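Local structure of coenzyme A transferase (Yersinia pestis, 3QLI) at residues L238-G243 against V265-L270. The protein probably transfers coenzyme A between carboxylic acids, as an acetate or 4-hydroxybutyrate CoA-transferase of the acetyl-CoA hydrolase/transferase family. Numbering follows the deposited sequence.
Sequences LQMGVG and VLNPGL
N267 and G241 meet where strand 237-240 runs out into the loop before helix 244-252, at the C-terminal end of that strand in a mixed, mainly parallel alpha/beta sheet. N267 is the N-cap of helix 268-276, and its amide works on two sides. OD1 accepts from L270 N at 2.8 Å, a fairly straight bond (N-H...O 160°) with the donor tilted from the carbonyl plane, while ND2 reaches back to G241 O. That second bond, modelled at 2.5 Å, is very short and strongly bent, so its exact length is doubtful. With chi1 at 66°, CG is turned toward G241 O. Capping bond and close approach together set the helix start against the loop that follows the strand.

Past the amide, toward L238, packing is close and apolar. L270 crosses M240 obliquely, its CG 3.9 Å from M240 CG, and its CD2 touches both L238 CD1 and M240 CE, the latter at 4.0 Å. A bend at chi3 (72°) turns this methyl toward the leucines, and P246 and C250 of helix 244-252 touch M240 as well.

V265 is buried too, its CG1 packed against M240 O (3.5 Å) and G241 CA. The looser side is at V242 and G241, both partly exposed, although V242 CG1 still touches N267 CB and V265 CG2. V242 belongs to a CoA site and V265 directly follows E264, to which CoA can attach covalently, consistent with this side lying near the active site; no CoA is bound to this chain. M240 O and V265 O come near each other as two acceptors, without a bond. Instead, one water joins the backbones: it donates to M240 O at 2.8 Å and accepts from both V265 N and Q239 NE2, the latter amide nitrogen also bonding N336 OD1.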
ATOM      1  N   LEU A 238      -4.692  -0.419 -20.446  1.00 13.19           N
ATOM      2  CA  LEU A 238      -3.262  -0.621 -20.222  1.00 12.76           C
ATOM      3  C   LEU A 238      -2.573   0.448 -19.379  1.00 11.66           C
ATOM      4  O   LEU A 238      -2.822   1.648 -19.537  1.00 12.79           O
ATOM      5  CB  LEU A 238      -2.543  -0.667 -21.564  1.00 13.47           C
ATOM      6  CG  LEU A 238      -2.967  -1.728 -22.577  1.00 16.66           C
ATOM      7  CD1 LEU A 238      -2.182  -1.523 -23.863  1.00 19.67           C
ATOM      8  CD2 LEU A 238      -2.721  -3.109 -21.994  1.00 15.25           C
ATOM      9  N   GLN A 239      -1.696  -0.011 -18.493  1.00 12.65           N
ATOM     10  CA  GLN A 239      -0.626   0.835 -17.951  1.00 11.77           C
ATOM     11  C   GLN A 239       0.684   0.113 -18.222  1.00 15.20           C
ATOM     12  O   GLN A 239       0.762  -1.102 -18.037  1.00 14.40           O
ATOM     13  CB  GLN A 239      -0.779   1.068 -16.452  1.00 10.89           C
ATOM     14  CG  GLN A 239       0.450   1.754 -15.823  1.00  9.79           C
ATOM     15  CD  GLN A 239       1.422   0.761 -15.199  1.00 16.67           C
ATOM     16  OE1 GLN A 239       1.032  -0.345 -14.813  1.00 14.04           O
ATOM     17  NE2 GLN A 239       2.699   1.153 -15.101  1.00 16.79           N
ATOM     18  N   MET A 240       1.703   0.836 -18.688  1.00 14.01           N
ATOM     19  CA  MET A 240       3.032   0.238 -18.726  1.00 17.78           C
ATOM     20  C   MET A 240       4.157   1.257 -18.606  1.00 20.98           C
ATOM     21  O   MET A 240       3.934   2.448 -18.767  1.00 20.00           O
ATOM     22  CB  MET A 240       3.227  -0.642 -19.960  1.00 23.65           C
ATOM     23  CG  MET A 240       3.105   0.067 -21.283  1.00 23.86           C
ATOM     24  SD  MET A 240       3.224  -1.179 -22.610  1.00 33.44           S
ATOM     25  CE  MET A 240       1.659  -2.025 -22.454  1.00 23.06           C
ATOM     26  N   GLY A 241       5.360   0.764 -18.321  1.00 27.06           N
ATOM     27  CA  GLY A 241       6.537   1.608 -18.194  1.00 25.82           C
ATOM     28  C   GLY A 241       7.211   1.873 -19.531  1.00 31.28           C
ATOM     29  O   GLY A 241       6.607   1.721 -20.598  1.00 31.79           O
ATOM     30  N   VAL A 242       8.478   2.265 -19.472  1.00 28.38           N
ATOM     31  CA  VAL A 242       9.256   2.566 -20.667  1.00 31.58           C
ATOM     32  C   VAL A 242      10.304   1.469 -20.880  1.00 32.21           C
ATOM     33  O   VAL A 242      10.620   0.723 -19.955  1.00 27.24           O
ATOM     34  CB  VAL A 242       9.973   3.928 -20.538  1.00 35.73           C
ATOM     35  CG1 VAL A 242       8.966   5.069 -20.513  1.00 32.43           C
ATOM     36  CG2 VAL A 242      10.833   3.949 -19.277  1.00 34.61           C
ATOM     37  N   GLY A 243      10.818   1.360 -22.103  1.00 34.99           N
ATOM     38  CA  GLY A 243      11.876   0.407 -22.401  1.00 32.70           C
ATOM     39  C   GLY A 243      11.598  -0.492 -23.589  1.00 31.18           C
ATOM     40  O   GLY A 243      10.537  -0.410 -24.219  1.00 29.49           O
ATOM     41  N   VAL A 265       3.195   6.678 -16.877  1.00 10.30           N
ATOM     42  CA  VAL A 265       4.012   7.251 -17.943  1.00 16.28           C
ATOM     43  C   VAL A 265       3.497   6.842 -19.332  1.00 13.76           C
ATOM     44  O   VAL A 265       3.208   5.663 -19.591  1.00 15.86           O
ATOM     45  CB  VAL A 265       5.514   6.859 -17.814  1.00 16.07           C
ATOM     46  CG1 VAL A 265       5.690   5.385 -18.028  1.00 26.17           C
ATOM     47  CG2 VAL A 265       6.371   7.621 -18.835  1.00 17.90           C
ATOM     48  N   LEU A 266       3.384   7.824 -20.219  1.00 13.90           N
ATOM     49  CA  LEU A 266       3.047   7.550 -21.618  1.00 14.97           C
ATOM     50  C   LEU A 266       4.349   7.353 -22.394  1.00 17.84           C
ATOM     51  O   LEU A 266       5.240   8.211 -22.348  1.00 14.76           O
ATOM     52  CB  LEU A 266       2.245   8.690 -22.232  1.00 13.59           C
ATOM     53  CG  LEU A 266       1.702   8.501 -23.658  1.00 14.42           C
ATOM     54  CD1 LEU A 266       0.666   7.372 -23.701  1.00 15.49           C
ATOM     55  CD2 LEU A 266       1.069   9.807 -24.163  1.00 17.40           C
ATOM     56  N   ASN A 267       4.458   6.211 -23.072  1.00 15.58           N
ATOM     57  CA  ASN A 267       5.688   5.813 -23.766  1.00 17.74           C
ATOM     58  C   ASN A 267       5.450   5.617 -25.266  1.00 17.76           C
ATOM     59  O   ASN A 267       4.302   5.553 -25.717  1.00 16.65           O
ATOM     60  CB  ASN A 267       6.264   4.527 -23.154  1.00 19.53           C
ATOM     61  CG  ASN A 267       5.358   3.322 -23.364  1.00 24.90           C
ATOM     62  OD1 ASN A 267       4.299   3.427 -23.977  1.00 28.70           O
ATOM     63  ND2 ASN A 267       5.781   2.162 -22.865  1.00 36.52           N
ATOM     64  N   PRO A 268       6.531   5.533 -26.048  1.00 17.82           N
ATOM     65  CA  PRO A 268       6.372   5.382 -27.502  1.00 17.14           C
ATOM     66  C   PRO A 268       5.560   4.145 -27.926  1.00 19.71           C
ATOM     67  O   PRO A 268       4.829   4.209 -28.916  1.00 20.68           O
ATOM     68  CB  PRO A 268       7.818   5.277 -27.994  1.00 19.50           C
ATOM     69  CG  PRO A 268       8.586   6.150 -26.995  1.00 17.93           C
ATOM     70  CD  PRO A 268       7.927   5.831 -25.666  1.00 19.30           C
ATOM     71  N   GLY A 269       5.678   3.046 -27.195  1.00 19.00           N
ATOM     72  CA  GLY A 269       4.905   1.852 -27.509  1.00 18.84           C
ATOM     73  C   GLY A 269       3.406   2.076 -27.420  1.00 20.03           C
ATOM     74  O   GLY A 269       2.652   1.676 -28.313  1.00 19.65           O
ATOM     75  N   LEU A 270       2.961   2.715 -26.336  1.00 16.92           N
ATOM     76  CA  LEU A 270       1.545   2.989 -26.163  1.00 17.27           C
ATOM     77  C   LEU A 270       1.052   3.947 -27.234  1.00 16.81           C
ATOM     78  O   LEU A 270      -0.062   3.812 -27.740  1.00 17.83           O
ATOM     79  CB  LEU A 270       1.260   3.565 -24.765  1.00 15.72           C
ATOM     80  CG  LEU A 270       1.276   2.557 -23.611  1.00 17.74           C
ATOM     81  CD1 LEU A 270       1.026   3.246 -22.271  1.00 20.26           C
ATOM     82  CD2 LEU A 270       0.259   1.427 -23.859  1.00 17.88           C
TER
HETATM   83  O   HOH W   1       3.435   3.857 -16.367  1.00 14.19           O